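Local coordinates for protein, Family 18 Chitinase (PDB 3SIM) that is a plant family 18 chitinase, a TIM-barrel glycosyl hydrolase that probably binds chitin and cleaves its glycosidic bonds, at residues D166-L170 / S208-G212. Sequence-based numbering, arbitrary orientation.
Sequences DEYYL and SKYKG
Tyr210 and Lys209 share the carboxylate of Asp166, joining two neighbouring outer helices of the TIM barrel: Asp166 lies in the first turn of helix 166-175, while Lys209 ends helix 196-209 and Tyr210 is the first residue past it. Tyr210 OH donates to Asp166 OD1 at 2.8 Å, on the anti side of the carboxylate and 32° out of its plane. Asp166 OD2 forms a salt bridge with Lys209 NZ at 3.2 Å, met on the syn side. A bend at chi3 (-79°) turns the end of the Lys209 chain, CE and NZ, onto the acid; CD, placed by the inner torsions, also lies beside Asp166 OD2. Tyr185, from the loop after strand 182-184, hydrogen-bonds through its OH to both Asp166 OD2 and Lys209 NZ. Leu170 covers one face of the Tyr210 ring in a CH-pi contact, CD2 3.7 Å from the centroid and 15° off the normal, whereas Asp166 OD1 stands at the ring edge, in plane. Phe173 of helix 166-175 packs edge-to-face with this buried ring. A phenylalanine in place of Tyr210 would probably leave Asp166 OD1 without its hydroxyl donor, the carboxylate then being gripped through OD2 alone among the bonds described here. Tyr169 directs its ring elsewhere, its OH bonded to Tyr126 O, yet its CB packs 3.4 Å from Tyr210 OH.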
ATOM      1  N   ASP A 166      -1.939 -14.882  -1.862  1.00 10.32           N
ATOM      2  CA  ASP A 166      -2.918 -15.001  -0.821  1.00 10.27           C
ATOM      3  C   ASP A 166      -2.502 -15.949   0.325  1.00  9.15           C
ATOM      4  O   ASP A 166      -2.867 -15.710   1.401  1.00  9.99           O
ATOM      5  CB  ASP A 166      -4.293 -15.404  -1.361  1.00 10.70           C
ATOM      6  CG  ASP A 166      -5.155 -14.215  -1.761  1.00 12.10           C
ATOM      7  OD1 ASP A 166      -5.011 -13.124  -1.270  1.00 14.90           O
ATOM      8  OD2 ASP A 166      -5.935 -14.455  -2.570  1.00 16.59           O
ATOM      9  N   GLU A 167      -1.745 -16.991   0.033  1.00  8.44           N
ATOM     10  CA  GLU A 167      -1.354 -17.975   1.023  1.00  8.33           C
ATOM     11  C   GLU A 167      -0.528 -17.341   2.159  1.00  9.07           C
ATOM     12  O   GLU A 167      -0.799 -17.557   3.287  1.00  8.66           O
ATOM     13  CB  GLU A 167      -0.653 -19.199   0.387  1.00  8.56           C
ATOM     14  CG  GLU A 167      -0.264 -20.253   1.398  1.00 11.84           C
ATOM     15  CD  GLU A 167       0.361 -21.529   0.838  1.00 18.08           C
ATOM     16  OE1 GLU A 167       0.871 -21.530  -0.252  1.00 18.81           O
ATOM     17  OE2 GLU A 167       0.341 -22.526   1.533  1.00 19.65           O
ATOM     18  N   TYR A 168       0.432 -16.517   1.764  1.00  9.57           N
ATOM     19  CA  TYR A 168       1.305 -15.736   2.634  1.00 10.91           C
ATOM     20  C   TYR A 168       0.626 -14.660   3.475  1.00  9.86           C
ATOM     21  O   TYR A 168       0.744 -14.649   4.644  1.00 10.26           O
ATOM     22  CB  TYR A 168       2.452 -15.146   1.808  1.00 11.37           C
ATOM     23  CG  TYR A 168       3.188 -16.186   1.008  1.00 12.26           C
ATOM     24  CD1 TYR A 168       4.096 -17.004   1.590  1.00 11.99           C
ATOM     25  CD2 TYR A 168       2.882 -16.396  -0.316  1.00 17.36           C
ATOM     26  CE1 TYR A 168       4.710 -17.965   0.905  1.00 15.88           C
ATOM     27  CE2 TYR A 168       3.527 -17.365  -1.047  1.00 18.61           C
ATOM     28  CZ  TYR A 168       4.436 -18.160  -0.424  1.00 19.96           C
ATOM     29  OH  TYR A 168       5.100 -19.106  -1.120  1.00 22.62           O
ATOM     30  N   TYR A 169      -0.181 -13.852   2.815  1.00 10.49           N
ATOM     31  CA  TYR A 169      -1.037 -12.869   3.448  1.00  9.92           C
ATOM     32  C   TYR A 169      -2.145 -13.400   4.384  1.00  9.40           C
ATOM     33  O   TYR A 169      -2.434 -12.818   5.365  1.00  9.00           O
ATOM     34  CB  TYR A 169      -1.490 -11.783   2.457  1.00 10.43           C
ATOM     35  CG  TYR A 169      -0.332 -10.904   2.033  1.00 11.15           C
ATOM     36  CD1 TYR A 169       0.078  -9.886   2.847  1.00 10.72           C
ATOM     37  CD2 TYR A 169       0.410 -11.150   0.876  1.00 11.37           C
ATOM     38  CE1 TYR A 169       1.127  -9.127   2.554  1.00 10.81           C
ATOM     39  CE2 TYR A 169       1.488 -10.355   0.554  1.00  9.59           C
ATOM     40  CZ  TYR A 169       1.854  -9.345   1.415  1.00 10.25           C
ATOM     41  OH  TYR A 169       2.868  -8.551   1.183  1.00 10.53           O
ATOM     42  N   LEU A 170      -2.763 -14.500   4.022  1.00  9.56           N
ATOM     43  CA  LEU A 170      -3.735 -15.170   4.874  1.00 10.38           C
ATOM     44  C   LEU A 170      -3.134 -15.707   6.182  1.00 10.12           C
ATOM     45  O   LEU A 170      -3.694 -15.593   7.196  1.00 12.04           O
ATOM     46  CB  LEU A 170      -4.557 -16.240   4.133  1.00  9.99           C
ATOM     47  CG  LEU A 170      -5.651 -15.776   3.148  1.00 10.54           C
ATOM     48  CD1 LEU A 170      -6.092 -16.882   2.293  1.00  7.43           C
ATOM     49  CD2 LEU A 170      -6.778 -15.091   3.871  1.00 10.49           C
ATOM     50  N   SER A 208     -14.664 -12.629   1.870  1.00 11.51           N
ATOM     51  CA  SER A 208     -14.700 -13.902   2.411  0.50 11.83           C
ATOM     52  C   SER A 208     -13.313 -14.460   2.791  1.00 11.68           C
ATOM     53  O   SER A 208     -13.312 -14.958   3.872  1.00 12.50           O
ATOM     54  CB  SER A 208     -15.351 -14.893   1.440  0.50 12.26           C
ATOM     55  OG  SER A 208     -16.639 -14.454   1.144  0.50 12.42           O
ATOM     56  N   LYS A 209     -12.282 -14.381   1.972  1.00 11.51           N
ATOM     57  CA  LYS A 209     -11.011 -14.945   2.309  1.00 11.56           C
ATOM     58  C   LYS A 209     -10.497 -14.206   3.577  1.00 11.89           C
ATOM     59  O   LYS A 209     -10.097 -14.832   4.496  1.00 12.00           O
ATOM     60  CB  LYS A 209     -10.027 -14.771   1.150  1.00 12.56           C
ATOM     61  CG  LYS A 209     -10.051 -15.757  -0.029  1.00 13.82           C
ATOM     62  CD  LYS A 209      -9.163 -15.332  -1.193  1.00 15.72           C
ATOM     63  CE  LYS A 209      -9.791 -14.256  -2.069  1.00 21.04           C
ATOM     64  NZ  LYS A 209      -9.049 -13.880  -3.271  1.00 25.14           N
ATOM     65  N   TYR A 210     -10.567 -12.875   3.565  1.00 11.26           N
ATOM     66  CA  TYR A 210     -10.168 -11.998   4.677  1.00 12.72           C
ATOM     67  C   TYR A 210     -11.342 -11.602   5.632  1.00 12.88           C
ATOM     68  O   TYR A 210     -11.679 -10.478   5.833  1.00 11.50           O
ATOM     69  CB  TYR A 210      -9.289 -10.811   4.197  1.00 11.45           C
ATOM     70  CG  TYR A 210      -8.007 -11.209   3.465  1.00 12.42           C
ATOM     71  CD1 TYR A 210      -6.785 -11.340   4.126  1.00 11.23           C
ATOM     72  CD2 TYR A 210      -8.029 -11.467   2.112  1.00 11.95           C
ATOM     73  CE1 TYR A 210      -5.690 -11.724   3.474  1.00 12.18           C
ATOM     74  CE2 TYR A 210      -6.912 -11.829   1.464  1.00 11.44           C
ATOM     75  CZ  TYR A 210      -5.741 -11.963   2.119  1.00 12.86           C
ATOM     76  OH  TYR A 210      -4.662 -12.323   1.401  1.00 12.51           O
ATOM     77  N   LYS A 211     -11.964 -12.622   6.179  1.00 15.27           N
ATOM     78  CA  LYS A 211     -13.228 -12.444   6.851  1.00 16.64           C
ATOM     79  C   LYS A 211     -13.112 -11.539   8.044  1.00 16.40           C
ATOM     80  O   LYS A 211     -12.344 -11.775   8.899  1.00 15.67           O
ATOM     81  CB  LYS A 211     -13.755 -13.796   7.291  1.00 19.13           C
ATOM     82  CG  LYS A 211     -15.193 -13.821   7.598  1.00 20.75           C
ATOM     83  CD  LYS A 211     -15.592 -15.197   7.916  1.00 24.73           C
ATOM     84  N   GLY A 212     -13.909 -10.497   8.045  1.00 15.96           N
ATOM     85  CA  GLY A 212     -13.801  -9.501   9.063  1.00 17.00           C
ATOM     86  C   GLY A 212     -12.677  -8.484   8.919  1.00 17.86           C
ATOM     87  O   GLY A 212     -12.478  -7.674   9.760  1.00 20.11           O
TER